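Local structure of 3-HSA hydroxylase, oxygenase (Rhodococcus sp., 2RFQ) at residues V85-G90 against P238-A243; W94-A97 against A103-D106; G154-K159 against V164-F169; R173-I178 against E198-P203; L208-M213 against M231-I236. The protein catalyses, as the oxygenase subunit of a flavin-dependent monooxygenase, the ortho-hydroxylation of the phenolic secosteroid 3-HSA during bacterial cholesterol breakdown. All coordinates share one frame; numbering follows the deposited sequence. Where two conformers were deposited one is given.

Contact 1 (V85-G90 against P238-A243)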
# COMPACT_ATOMS: atom_id res chain seq x y z
N VAL A 85 -16.72 -20.54 -14.35
CA VAL A 85 -17.84 -21.49 -14.53
C VAL A 85 -17.42 -22.92 -14.15
O VAL A 85 -18.18 -23.64 -13.48
CB VAL A 85 -18.35 -21.43 -15.98
CG1 VAL A 85 -19.33 -22.57 -16.29
CG2 VAL A 85 -19.00 -20.07 -16.22
N SER A 86 -16.22 -23.32 -14.57
CA SER A 86 -15.74 -24.68 -14.31
C SER A 86 -15.67 -24.93 -12.81
O SER A 86 -16.11 -25.97 -12.31
CB SER A 86 -14.36 -24.89 -14.95
OG SER A 86 -14.48 -24.92 -16.39
N SER A 87 -15.15 -23.96 -12.09
CA SER A 87 -15.00 -24.12 -10.65
C SER A 87 -16.35 -24.30 -9.95
O SER A 87 -16.55 -25.24 -9.17
CB SER A 87 -14.32 -22.90 -10.08
OG SER A 87 -13.95 -23.14 -8.72
N ILE A 88 -17.30 -23.41 -10.27
CA ILE A 88 -18.58 -23.42 -9.56
C ILE A 88 -19.42 -24.65 -9.95
O ILE A 88 -19.93 -25.38 -9.07
CB ILE A 88 -19.32 -22.08 -9.75
CG1 ILE A 88 -18.48 -20.97 -9.12
CG2 ILE A 88 -20.65 -22.11 -9.03
CD1 ILE A 88 -18.55 -19.58 -9.81
N ILE A 89 -19.53 -24.91 -11.25
CA ILE A 89 -20.29 -26.09 -11.68
C ILE A 89 -19.62 -27.37 -11.16
O ILE A 89 -20.30 -28.30 -10.73
CB ILE A 89 -20.52 -26.11 -13.21
CG1 ILE A 89 -21.31 -24.87 -13.65
CG2 ILE A 89 -21.25 -27.38 -13.62
CD1 ILE A 89 -21.96 -24.97 -15.01
N GLY A 90 -18.29 -27.40 -11.16
CA GLY A 90 -17.58 -28.58 -10.67
C GLY A 90 -17.86 -28.82 -9.19
O GLY A 90 -18.01 -29.96 -8.76
N PRO A 238 -15.97 -20.96 -0.64
CA PRO A 238 -15.13 -19.78 -0.90
C PRO A 238 -13.82 -20.06 -1.67
O PRO A 238 -13.40 -19.24 -2.49
CB PRO A 238 -14.86 -19.22 0.51
CG PRO A 238 -16.10 -19.64 1.29
CD PRO A 238 -16.30 -21.08 0.80
N THR A 239 -13.19 -21.21 -1.43
CA THR A 239 -11.97 -21.54 -2.20
C THR A 239 -12.32 -21.73 -3.70
O THR A 239 -11.53 -21.36 -4.58
CB THR A 239 -11.27 -22.78 -1.61
OG1 THR A 239 -10.88 -22.47 -0.26
CG2 THR A 239 -9.99 -23.15 -2.43
N THR A 240 -13.52 -22.26 -3.97
CA THR A 240 -14.00 -22.38 -5.38
C THR A 240 -14.15 -21.01 -6.08
O THR A 240 -14.05 -20.91 -7.30
CB THR A 240 -15.24 -23.29 -5.51
OG1 THR A 240 -14.89 -24.42 -6.33
CG2 THR A 240 -16.39 -22.58 -6.19
N ILE A 241 -14.34 -19.96 -5.28
CA ILE A 241 -14.44 -18.60 -5.74
C ILE A 241 -13.06 -17.94 -5.87
O ILE A 241 -12.83 -17.16 -6.81
CB ILE A 241 -15.38 -17.79 -4.78
CG1 ILE A 241 -16.78 -18.41 -4.78
CG2 ILE A 241 -15.30 -16.26 -5.03
CD1 ILE A 241 -17.40 -18.58 -6.20
N SER A 242 -12.15 -18.23 -4.96
CA SER A 242 -10.81 -17.62 -5.05
C SER A 242 -9.92 -18.33 -6.07
O SER A 242 -9.12 -17.68 -6.76
CB SER A 242 -10.09 -17.60 -3.68
OG SER A 242 -10.81 -16.77 -2.78
N ALA A 243 -10.01 -19.66 -6.14
CA ALA A 243 -9.09 -20.42 -7.03
C ALA A 243 -9.08 -19.93 -8.49
O ALA A 243 -8.00 -19.76 -9.07
CB ALA A 243 -9.38 -21.93 -6.95

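Contact 2 (W94-A97 against A103-D106)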
# COMPACT_ATOMS: atom_id res chain seq x y z
N TRP A 94 -19.70 -31.98 -5.80
CA TRP A 94 -19.36 -32.21 -4.41
C TRP A 94 -20.61 -31.96 -3.54
O TRP A 94 -20.96 -32.77 -2.67
CB TRP A 94 -18.20 -31.26 -4.00
CG TRP A 94 -17.77 -31.37 -2.55
CD1 TRP A 94 -16.74 -32.14 -2.05
CD2 TRP A 94 -18.34 -30.69 -1.42
NE1 TRP A 94 -16.66 -32.00 -0.67
CE2 TRP A 94 -17.61 -31.10 -0.27
CE3 TRP A 94 -19.38 -29.76 -1.27
CZ2 TRP A 94 -17.90 -30.63 1.01
CZ3 TRP A 94 -19.68 -29.29 0.04
CH2 TRP A 94 -18.94 -29.73 1.14
N HIS A 95 -21.27 -30.83 -3.76
CA HIS A 95 -22.46 -30.49 -2.96
C HIS A 95 -23.55 -31.55 -3.10
O HIS A 95 -24.14 -31.99 -2.09
CB HIS A 95 -23.00 -29.10 -3.37
CG HIS A 95 -24.03 -28.55 -2.43
ND1 HIS A 95 -24.72 -27.38 -2.70
CD2 HIS A 95 -24.48 -28.98 -1.22
CE1 HIS A 95 -25.56 -27.12 -1.70
NE2 HIS A 95 -25.42 -28.07 -0.78
N LEU A 96 -23.79 -32.02 -4.32
CA LEU A 96 -24.84 -33.01 -4.52
C LEU A 96 -24.56 -34.33 -3.80
O LEU A 96 -25.48 -35.04 -3.41
CB LEU A 96 -25.10 -33.26 -6.01
CG LEU A 96 -26.35 -34.09 -6.33
CD1 LEU A 96 -27.62 -33.43 -5.83
CD2 LEU A 96 -26.45 -34.41 -7.83
N ALA A 97 -23.28 -34.67 -3.62
CA ALA A 97 -22.88 -35.88 -2.88
C ALA A 97 -23.42 -35.89 -1.45
O ALA A 97 -23.47 -36.94 -0.83
CB ALA A 97 -21.37 -35.98 -2.85
N ALA A 103 -31.97 -38.09 -4.17
CA ALA A 103 -31.72 -36.86 -4.95
C ALA A 103 -30.59 -37.08 -5.98
O ALA A 103 -30.70 -36.68 -7.14
CB ALA A 103 -31.38 -35.70 -4.03
N GLN A 104 -29.53 -37.75 -5.55
CA GLN A 104 -28.43 -38.06 -6.49
C GLN A 104 -28.90 -38.97 -7.62
O GLN A 104 -28.52 -38.79 -8.76
CB GLN A 104 -27.27 -38.74 -5.76
CG GLN A 104 -26.62 -37.87 -4.71
CD GLN A 104 -25.70 -38.69 -3.82
OE1 GLN A 104 -24.80 -39.36 -4.30
NE2 GLN A 104 -25.98 -38.66 -2.51
N GLU A 105 -29.74 -39.96 -7.29
CA GLU A 105 -30.33 -40.82 -8.30
C GLU A 105 -31.21 -40.00 -9.26
O GLU A 105 -31.17 -40.21 -10.48
CB GLU A 105 -31.13 -41.95 -7.63
CG GLU A 105 -31.90 -42.84 -8.63
CD GLU A 105 -31.01 -43.81 -9.41
OE1 GLU A 105 -29.92 -44.17 -8.93
OE2 GLU A 105 -31.44 -44.21 -10.53
N ASP A 106 -32.00 -39.06 -8.73
CA ASP A 106 -32.80 -38.17 -9.59
C ASP A 106 -31.96 -37.47 -10.65
O ASP A 106 -32.37 -37.37 -11.81
CB ASP A 106 -33.55 -37.13 -8.76
CG ASP A 106 -34.67 -37.72 -7.92
OD1 ASP A 106 -35.06 -38.88 -8.13
OD2 ASP A 106 -35.16 -37.00 -7.04

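Contact 3 (G154-K159 against V164-F169)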
# COMPACT_ATOMS: atom_id res chain seq x y z
N GLY A 154 -30.16 -21.39 -2.97
CA GLY A 154 -30.09 -21.15 -1.51
C GLY A 154 -31.22 -20.26 -1.02
O GLY A 154 -31.57 -19.25 -1.64
N GLY A 155 -31.82 -20.62 0.10
CA GLY A 155 -32.83 -19.75 0.66
C GLY A 155 -33.36 -20.27 1.97
O GLY A 155 -33.05 -21.40 2.37
N PRO A 156 -34.16 -19.43 2.65
CA PRO A 156 -34.78 -19.89 3.88
C PRO A 156 -35.98 -20.80 3.62
O PRO A 156 -36.66 -20.70 2.58
CB PRO A 156 -35.25 -18.59 4.54
CG PRO A 156 -35.62 -17.72 3.37
CD PRO A 156 -34.56 -18.05 2.32
N VAL A 157 -36.23 -21.68 4.58
CA VAL A 157 -37.49 -22.41 4.70
C VAL A 157 -38.45 -21.57 5.53
O VAL A 157 -38.06 -21.06 6.60
CB VAL A 157 -37.28 -23.79 5.38
CG1 VAL A 157 -38.62 -24.40 5.88
CG2 VAL A 157 -36.57 -24.73 4.45
N ILE A 158 -39.68 -21.42 5.04
CA ILE A 158 -40.71 -20.64 5.72
C ILE A 158 -41.74 -21.57 6.36
O ILE A 158 -42.34 -22.42 5.70
CB ILE A 158 -41.37 -19.62 4.75
CG1 ILE A 158 -40.30 -18.75 4.04
CG2 ILE A 158 -42.42 -18.78 5.48
CD1 ILE A 158 -39.49 -17.82 4.97
N LYS A 159 -41.92 -21.42 7.66
CA LYS A 159 -42.82 -22.26 8.42
C LYS A 159 -43.48 -21.36 9.45
O LYS A 159 -42.78 -20.62 10.15
CB LYS A 159 -42.01 -23.37 9.08
CG LYS A 159 -42.83 -24.40 9.80
CD LYS A 159 -41.93 -25.50 10.30
CE LYS A 159 -42.58 -26.26 11.42
NZ LYS A 159 -41.68 -27.36 11.84
N VAL A 164 -36.88 -20.66 9.26
CA VAL A 164 -36.52 -21.60 10.33
C VAL A 164 -35.24 -22.39 10.02
O VAL A 164 -34.72 -23.09 10.88
CB VAL A 164 -37.68 -22.57 10.64
CG1 VAL A 164 -38.86 -21.82 11.25
CG2 VAL A 164 -38.10 -23.32 9.38
N ASP A 165 -34.76 -22.26 8.79
CA ASP A 165 -33.60 -23.03 8.35
C ASP A 165 -33.08 -22.34 7.11
O ASP A 165 -33.81 -21.57 6.50
CB ASP A 165 -34.02 -24.46 7.99
CG ASP A 165 -32.85 -25.45 7.91
OD1 ASP A 165 -31.68 -25.09 8.18
OD2 ASP A 165 -33.13 -26.62 7.59
N PHE A 166 -31.83 -22.59 6.76
CA PHE A 166 -31.30 -22.10 5.49
C PHE A 166 -30.79 -23.29 4.73
O PHE A 166 -29.95 -24.04 5.24
CB PHE A 166 -30.20 -21.08 5.67
CG PHE A 166 -29.91 -20.30 4.42
CD1 PHE A 166 -30.48 -19.04 4.23
CD2 PHE A 166 -29.09 -20.83 3.42
CE1 PHE A 166 -30.24 -18.32 3.05
CE2 PHE A 166 -28.84 -20.12 2.25
CZ PHE A 166 -29.41 -18.86 2.06
N VAL A 167 -31.31 -23.48 3.52
CA VAL A 167 -31.14 -24.73 2.79
C VAL A 167 -30.80 -24.46 1.33
O VAL A 167 -30.84 -23.31 0.88
CB VAL A 167 -32.47 -25.54 2.83
CG1 VAL A 167 -32.91 -25.82 4.27
CG2 VAL A 167 -33.57 -24.78 2.09
N SER A 168 -30.47 -25.53 0.61
CA SER A 168 -30.45 -25.48 -0.85
C SER A 168 -31.59 -26.32 -1.39
O SER A 168 -31.76 -27.48 -1.00
CB SER A 168 -29.13 -26.02 -1.42
OG SER A 168 -28.05 -25.18 -1.03
N PHE A 169 -32.36 -25.73 -2.30
CA PHE A 169 -33.41 -26.45 -3.01
C PHE A 169 -32.86 -26.95 -4.34
O PHE A 169 -32.38 -26.15 -5.16
CB PHE A 169 -34.59 -25.51 -3.28
CG PHE A 169 -35.15 -24.86 -2.04
CD1 PHE A 169 -36.04 -25.56 -1.20
CD2 PHE A 169 -34.79 -23.56 -1.70
CE1 PHE A 169 -36.53 -24.95 -0.06
CE2 PHE A 169 -35.30 -22.94 -0.54
CZ PHE A 169 -36.17 -23.63 0.27

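Contact 4 (R173-I178 against E198-P203). With 1PS (3-pyridinium-1-ylpropane-1-sulfonate), chain F.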
# COMPACT_ATOMS: atom_id res chain seq x y z
N ARG A 173 -34.43 -28.30 -14.39
CA ARG A 173 -34.64 -27.20 -15.32
C ARG A 173 -36.04 -27.10 -15.92
O ARG A 173 -36.46 -26.02 -16.31
CB ARG A 173 -33.56 -27.21 -16.41
CG ARG A 173 -33.55 -25.97 -17.28
CD ARG A 173 -32.20 -25.84 -17.91
NE ARG A 173 -32.23 -24.79 -18.92
CZ ARG A 173 -31.18 -24.46 -19.67
NH1 ARG A 173 -30.02 -25.09 -19.49
NH2 ARG A 173 -31.31 -23.49 -20.58
N GLU A 174 -36.78 -28.21 -15.99
CA GLU A 174 -38.15 -28.16 -16.51
C GLU A 174 -39.04 -27.30 -15.60
O GLU A 174 -40.09 -26.81 -16.03
CB GLU A 174 -38.72 -29.57 -16.64
CG GLU A 174 -38.88 -30.28 -15.31
CD GLU A 174 -39.09 -31.77 -15.44
OE1 GLU A 174 -38.34 -32.43 -16.20
OE2 GLU A 174 -39.99 -32.28 -14.75
N ASP A 175 -38.59 -27.08 -14.36
CA ASP A 175 -39.33 -26.30 -13.37
C ASP A 175 -38.90 -24.85 -13.20
O ASP A 175 -39.43 -24.13 -12.35
CB ASP A 175 -39.34 -27.00 -12.00
CG ASP A 175 -40.17 -28.27 -11.98
OD1 ASP A 175 -41.08 -28.42 -12.84
OD2 ASP A 175 -39.93 -29.11 -11.08
N TYR A 176 -37.92 -24.41 -13.99
CA TYR A 176 -37.53 -22.99 -13.90
C TYR A 176 -37.25 -22.37 -15.25
O TYR A 176 -37.10 -23.08 -16.23
CB TYR A 176 -36.34 -22.78 -12.95
CG TYR A 176 -35.05 -23.51 -13.25
CD1 TYR A 176 -34.15 -23.06 -14.23
CD2 TYR A 176 -34.70 -24.62 -12.49
CE1 TYR A 176 -32.93 -23.72 -14.45
CE2 TYR A 176 -33.49 -25.30 -12.70
CZ TYR A 176 -32.61 -24.85 -13.68
OH TYR A 176 -31.44 -25.55 -13.87
N ARG A 177 -37.19 -21.04 -15.27
CA ARG A 177 -36.89 -20.28 -16.48
C ARG A 177 -35.60 -19.50 -16.26
O ARG A 177 -35.35 -18.98 -15.16
CB ARG A 177 -38.05 -19.30 -16.75
CG ARG A 177 -37.95 -18.54 -18.04
CD ARG A 177 -39.08 -17.51 -18.17
NE ARG A 177 -38.85 -16.28 -17.40
CZ ARG A 177 -39.61 -15.85 -16.40
NH1 ARG A 177 -40.67 -16.55 -16.02
NH2 ARG A 177 -39.32 -14.71 -15.79
N ILE A 178 -34.78 -19.41 -17.30
CA ILE A 178 -33.56 -18.61 -17.21
C ILE A 178 -33.80 -17.31 -17.97
O ILE A 178 -34.17 -17.35 -19.17
CB ILE A 178 -32.34 -19.36 -17.79
CG1 ILE A 178 -31.97 -20.58 -16.92
CG2 ILE A 178 -31.15 -18.43 -17.90
CD1 ILE A 178 -30.92 -21.53 -17.53
N GLU A 198 -41.34 -20.25 -10.01
CA GLU A 198 -42.68 -19.76 -9.71
C GLU A 198 -43.59 -20.89 -9.21
O GLU A 198 -43.99 -21.75 -9.99
CB GLU A 198 -43.30 -19.08 -10.93
CG GLU A 198 -42.44 -17.93 -11.46
CD GLU A 198 -43.04 -17.22 -12.65
OE1 GLU A 198 -42.58 -16.09 -12.94
OE2 GLU A 198 -43.98 -17.75 -13.29
N ASP A 199 -43.89 -20.86 -7.92
CA ASP A 199 -44.87 -21.79 -7.34
C ASP A 199 -44.52 -23.25 -7.64
O ASP A 199 -45.37 -24.03 -8.11
CB ASP A 199 -46.27 -21.42 -7.87
CG ASP A 199 -47.38 -22.20 -7.19
OD1 ASP A 199 -47.28 -22.47 -5.97
OD2 ASP A 199 -48.38 -22.53 -7.88
N VAL A 200 -43.27 -23.61 -7.38
CA VAL A 200 -42.76 -24.94 -7.71
C VAL A 200 -42.67 -25.84 -6.49
O VAL A 200 -42.15 -25.43 -5.45
CB VAL A 200 -41.36 -24.81 -8.38
CG1 VAL A 200 -40.64 -26.15 -8.42
CG2 VAL A 200 -41.47 -24.17 -9.77
N PHE A 201 -43.19 -27.06 -6.62
CA PHE A 201 -43.10 -28.04 -5.57
C PHE A 201 -41.71 -28.66 -5.61
O PHE A 201 -41.29 -29.15 -6.66
CB PHE A 201 -44.16 -29.13 -5.72
CG PHE A 201 -44.00 -30.22 -4.73
CD1 PHE A 201 -44.31 -30.00 -3.40
CD2 PHE A 201 -43.50 -31.47 -5.12
CE1 PHE A 201 -44.15 -31.00 -2.46
CE2 PHE A 201 -43.33 -32.48 -4.17
CZ PHE A 201 -43.64 -32.25 -2.85
N VAL A 202 -41.04 -28.66 -4.46
CA VAL A 202 -39.74 -29.32 -4.30
C VAL A 202 -39.88 -30.35 -3.18
O VAL A 202 -40.20 -29.99 -2.04
CB VAL A 202 -38.64 -28.29 -3.98
CG1 VAL A 202 -37.28 -29.02 -3.78
CG2 VAL A 202 -38.52 -27.25 -5.12
N PRO A 203 -39.69 -31.64 -3.51
CA PRO A 203 -39.87 -32.69 -2.48
C PRO A 203 -38.78 -32.67 -1.42
O PRO A 203 -37.64 -32.27 -1.70
CB PRO A 203 -39.80 -33.98 -3.29
CG PRO A 203 -38.93 -33.63 -4.46
CD PRO A 203 -39.30 -32.22 -4.81
S1 1PS F . -34.89 -22.23 -20.07
O1 1PS F . -35.48 -20.95 -19.60
O2 1PS F . -33.55 -21.99 -20.68
O3 1PS F . -34.76 -23.25 -18.99
O HOH W 1 -39.11 -29.00 -8.48
O HOH W 2 -41.20 -21.96 -12.22

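Contact 5 (L208-M213 against M231-I236)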
# COMPACT_ATOMS: atom_id res chain seq x y z
N LEU A 208 -31.56 -29.68 1.19
CA LEU A 208 -30.48 -29.98 2.14
C LEU A 208 -30.12 -28.76 2.97
O LEU A 208 -29.79 -27.71 2.42
CB LEU A 208 -29.24 -30.46 1.40
CG LEU A 208 -28.00 -30.77 2.26
CD1 LEU A 208 -28.25 -31.90 3.25
CD2 LEU A 208 -26.82 -31.14 1.36
N SER A 209 -30.17 -28.91 4.29
CA SER A 209 -29.84 -27.81 5.18
C SER A 209 -28.32 -27.63 5.31
O SER A 209 -27.59 -28.60 5.46
CB SER A 209 -30.42 -28.09 6.57
OG SER A 209 -29.91 -27.14 7.49
N PHE A 210 -27.84 -26.40 5.24
CA PHE A 210 -26.43 -26.15 5.52
C PHE A 210 -26.03 -26.54 6.96
O PHE A 210 -24.88 -26.94 7.20
CB PHE A 210 -26.06 -24.71 5.22
CG PHE A 210 -26.01 -24.41 3.76
CD1 PHE A 210 -24.90 -24.77 3.00
CD2 PHE A 210 -27.10 -23.81 3.14
CE1 PHE A 210 -24.85 -24.49 1.63
CE2 PHE A 210 -27.06 -23.53 1.77
CZ PHE A 210 -25.93 -23.87 1.02
N LYS A 211 -26.96 -26.43 7.91
CA LYS A 211 -26.69 -26.88 9.29
C LYS A 211 -26.43 -28.38 9.36
O LYS A 211 -25.54 -28.82 10.09
CB LYS A 211 -27.84 -26.47 10.24
CG LYS A 211 -27.52 -26.61 11.73
CD LYS A 211 -26.29 -25.76 12.11
CE LYS A 211 -26.11 -25.63 13.62
NZ LYS A 211 -24.75 -25.10 13.96
N ALA A 212 -27.20 -29.17 8.61
CA ALA A 212 -27.01 -30.63 8.53
C ALA A 212 -25.64 -30.93 7.97
O ALA A 212 -24.97 -31.87 8.41
CB ALA A 212 -28.07 -31.27 7.67
N MSE A 213 -25.23 -30.15 6.98
CA MSE A 213 -23.90 -30.32 6.42
C MSE A 213 -22.84 -30.08 7.47
O MSE A 213 -21.94 -30.92 7.67
CB MSE A 213 -23.71 -29.40 5.22
CG MSE A 213 -24.48 -29.87 4.01
SE MSE A 213 -24.56 -28.48 2.63
CE MSE A 213 -22.63 -28.00 2.53
N MSE A 231 -15.20 -32.23 4.21
CA MSE A 231 -14.60 -30.89 4.20
C MSE A 231 -15.65 -29.83 4.52
O MSE A 231 -16.79 -29.96 4.09
CB MSE A 231 -13.96 -30.58 2.84
CG MSE A 231 -12.77 -31.46 2.53
SE MSE A 231 -11.14 -30.77 3.39
CE MSE A 231 -10.91 -29.13 2.30
N PRO A 232 -15.27 -28.77 5.26
CA PRO A 232 -16.22 -27.72 5.61
C PRO A 232 -16.61 -26.86 4.41
O PRO A 232 -15.74 -26.46 3.64
CB PRO A 232 -15.46 -26.89 6.67
CG PRO A 232 -14.03 -27.09 6.37
CD PRO A 232 -13.94 -28.54 5.86
N TRP A 233 -17.92 -26.61 4.26
CA TRP A 233 -18.41 -25.72 3.20
C TRP A 233 -17.73 -24.35 3.25
O TRP A 233 -17.48 -23.76 2.18
CB TRP A 233 -19.93 -25.54 3.36
CG TRP A 233 -20.61 -24.73 2.26
CD1 TRP A 233 -21.31 -23.57 2.44
CD2 TRP A 233 -20.73 -25.05 0.86
NE1 TRP A 233 -21.82 -23.13 1.24
CE2 TRP A 233 -21.49 -24.02 0.25
CE3 TRP A 233 -20.26 -26.09 0.06
CZ2 TRP A 233 -21.81 -24.01 -1.11
CZ3 TRP A 233 -20.55 -26.08 -1.32
CH2 TRP A 233 -21.33 -25.04 -1.89
N GLY A 234 -17.45 -23.85 4.45
CA GLY A 234 -16.84 -22.53 4.61
C GLY A 234 -15.45 -22.42 4.00
O GLY A 234 -14.96 -21.32 3.74
N THR A 235 -14.77 -23.58 3.83
CA THR A 235 -13.57 -23.64 3.01
C THR A 235 -13.83 -23.99 1.53
O THR A 235 -13.31 -23.35 0.62
CB THR A 235 -12.54 -24.62 3.61
OG1 THR A 235 -12.11 -24.11 4.88
CG2 THR A 235 -11.31 -24.75 2.69
N ILE A 236 -14.63 -25.02 1.30
CA ILE A 236 -14.84 -25.53 -0.06
C ILE A 236 -15.43 -24.50 -1.02
O ILE A 236 -14.94 -24.34 -2.16
CB ILE A 236 -15.77 -26.78 0.01
CG1 ILE A 236 -14.99 -27.93 0.69
CG2 ILE A 236 -16.33 -27.15 -1.38
CD1 ILE A 236 -13.92 -28.62 -0.24

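Contact 1 (V85-G90 against P238-A243)
Ser87 of helix 80-96 faces Thr240 of helix 233-266 where the two pass nearly antiparallel: the axes of the two six-residue segments come within 8.9 Å at 165°, and the closest CA pair, Ser87 with Thr240, is 5.6 Å apart. The polar part of the interface lies at this pair. With chi1 at -170°, Ser87 OG points away from its own backbone N and donates across to the main chain: OG is 2.6 Å from Thr240 O. It lies in the carbonyl plane with a C=O...OG angle of 118°, the position of an oxygen lone pair. Thr240 OG1 comes within 2.9 Å of Ser87 OG, and Ser87 O is a longer, weak alternative for the same hydroxyl. Beside the polar pair runs an apolar strip. Ile88 CG1 meets Thr240 CG2 at 3.9 Å, and the CD1 atoms of Ile88 and Ile241 touch at 3.9 Å. Ile88 lies next to Trp84 and Ile241 next to His368, both probable FMN-binding residues by similarity. The contact joins the N-terminal and C-terminal helical regions of the acyl-CoA dehydrogenase fold, about 1 Å from the centre of the folded chain. With all four touching residues buried, the short Ser87 bond implies that its hydroxyl is satisfied by a helix carbonyl rather than by solvent.

Contact 2 (W94-A97 against A103-D106)
Gln104 lays the aliphatic part of its side chain over the backbone of Leu96 and Ala97, its CG against both the carbonyl O and the CG of Leu96. The nearest approach is CG of Gln104 to O of Leu96, 3.3 Å, and the two CG atoms, of Gln104 and Leu96, are 4.1 Å apart. The side chains slide past one another in opposite directions, so the overlap is between their CG positions and not between their ends. Leu96 CG stands trans to the backbone N (chi1 -169°), which carries the branch out toward helix 101-108, where Leu96 also meets Val107 and Trp108. Further along Gln104, CD passes over Ala97 with 4.1 Å to Ala97 CA. The amide nitrogen NE2 then comes 3.5 Å from Ala97 O, but the angle is too poor for a hydrogen bond. The two segments flank the short turn that links helix 80-96 to helix 101-108 in the N-terminal helical region of the acyl-CoA dehydrogenase fold, and the amide of Gln104 bonds within and beyond that connection. NE2 bonds to Phe99 O within it, while OE1 accepts from Trp58 NE1 and from Asn224 ND2. Asn224 ND2 also bonds to Ala97 O, giving the carbonyl beside the amide a polar partner. On the apolar side, Leu96 and Ala103 both rest on Leu170 of strand 162-172. One residue before Leu96, His95 ND1 is hydrogen-bonded to Tyr120 OH, a probable FMN-binding residue by similarity.

Contact 3 (G154-K159 against V164-F169)
The ring of Phe166 lies over the backbone of Gly155 in the hairpin formed by strands 150-159 and 162-172. A chi1 of -164° swings the ring away from its own N and across to strand 150-159. Gly155 CA is 4.1 Å from the centroid of the Phe166 ring and 25° off its normal, a CH-pi contact over the face. Gly155 N faces the same ring, 3.6 Å from Phe166 CZ, and Gly155 O stands 3.8 Å above the ring plane, over its centre. Replacing Phe166 by an alanine removes the ring and would probably leave Gly155 CA without its CH-pi partner, opening a gap over the Gly155 backbone. On the other face of the sheet Val157 uses both of its methyls. CG1 meets Val164 CG2 at 3.7 Å with the side chains obliquely crossed, whereas CG2 meets Val167 CG2 at 3.8 Å at about a right angle. Phe169 presents an edge to the main chain, its CZ 3.8 Å from Pro156 O near the ring plane, and takes Val167 CG2 over one face. The strands are held by antiparallel bonds, the straightest being Val167 N to Gly155 O, 2.9 Å at 172°, returned by Gly155 N to Val167 O. Strand 150-159 continues the sheet through backbone bonds to Ser119 and to strand 124-129, and strand 162-172 pairs on with strand 207-209, where Asp165 OD1 bonds to Ser209 OG. Ser168 packs on Tyr120, a probable FMN-binding residue.

Contact 4 (R173-I178 against E198-P203)
Val200, the second residue of a G1 beta bulge in which Asp199 and Val200 both face Val135, packs against Asp175. Its CG2 sits 3.3 Å from Asp175 O, while CG1 lies against Asp175 CB. Two waters supply the polar bridging across this surface contact. One donates to Asp175 OD2 and to Phe201 O; the other donates to Asp175 O at 2.8 Å and accepts from Glu198 N. The charged pair is looser: Arg177 NH1 and Glu198 OE1 form a long salt bridge of 3.7 Å. The carboxylate oxygen lies at the guanidinium edge, yet the two planes are 78° apart, and Arg177 has its stronger salt bridge, through NE, with Asp179. Segment 173-178 also forms part of a pocket holding the sulfonate of 1PS. Arg173, extended from CG to NE, grips two of its oxygens, with NE to O3 at 3.0 Å and NH2 to O2 at 2.7 Å; Ile178 CD1 lies over a face of the guanidinium. A leucine in place of Arg173 has no N-H to offer and would probably leave O2 and O3 without these donors and Asp146 without its salt-bridge mate. The third sulfonate oxygen, O1, takes the backbone Ile178 N at 2.9 Å, almost straight at 174°.

Contact 5 (L208-M213 against M231-I236)
Pro232 O accepts from both Thr235 N and Ile236 N, each at 3.0 Å, and the first helical turn so closed carries Trp233 against Phe210 and Met213. Pro232 occupies the N-cap position; Ser209 has that position in helix 210-214, with OG taking a weak capping bond from Lys211 N. Phe210 brings one ring corner over the indole: CE1 stands 3.3 Å from Trp233 NE1, above the face and toward the rim. The ring planes are inclined by 40° and the Phe210 and five-membered-ring centroids are 4.9 Å apart, so the pair is oblique. Met213, present as selenomethionine, touches with its terminal methyl. A bend at chi3 (50°) turns CE against Trp233 CB, 3.7 Å away, oblique to the ring. The indole of Trp233 also stacks on His237 and meets Tyr120 edge-to-face, the latter a probable FMN-binding residue by similarity. The contact brings short helix 210-214, which follows strand 207-209 of the sheet, against the start of long helix 233-266, with His95 of helix 80-96 touching both Met213 and Trp233.

In the fold
From the N terminus, helix 80-96 enters first, supplying one side of contact 1 and then of contact 2, which closes a short turn onto helix 101-108. The chain goes on into the sheet, where contact 3 closes a hairpin and contact 4 a longer loop at the surface, beside one bound 1PS. Contact 5 follows, joining helix 210-214 to the start of helix 233-266. Contacts 2 to 5 are in series, and all nest inside the large loop that contact 1 closes when helix 233-266 returns to helix 80-96; none cross. Contacts 1 and 5 share helix 233-266. Contacts 2 and 3 meet at His95 and Ser168, contacts 3 and 5 through strands 162-172 and 207-209, and contacts 2 and 5 at Trp94 and Trp233.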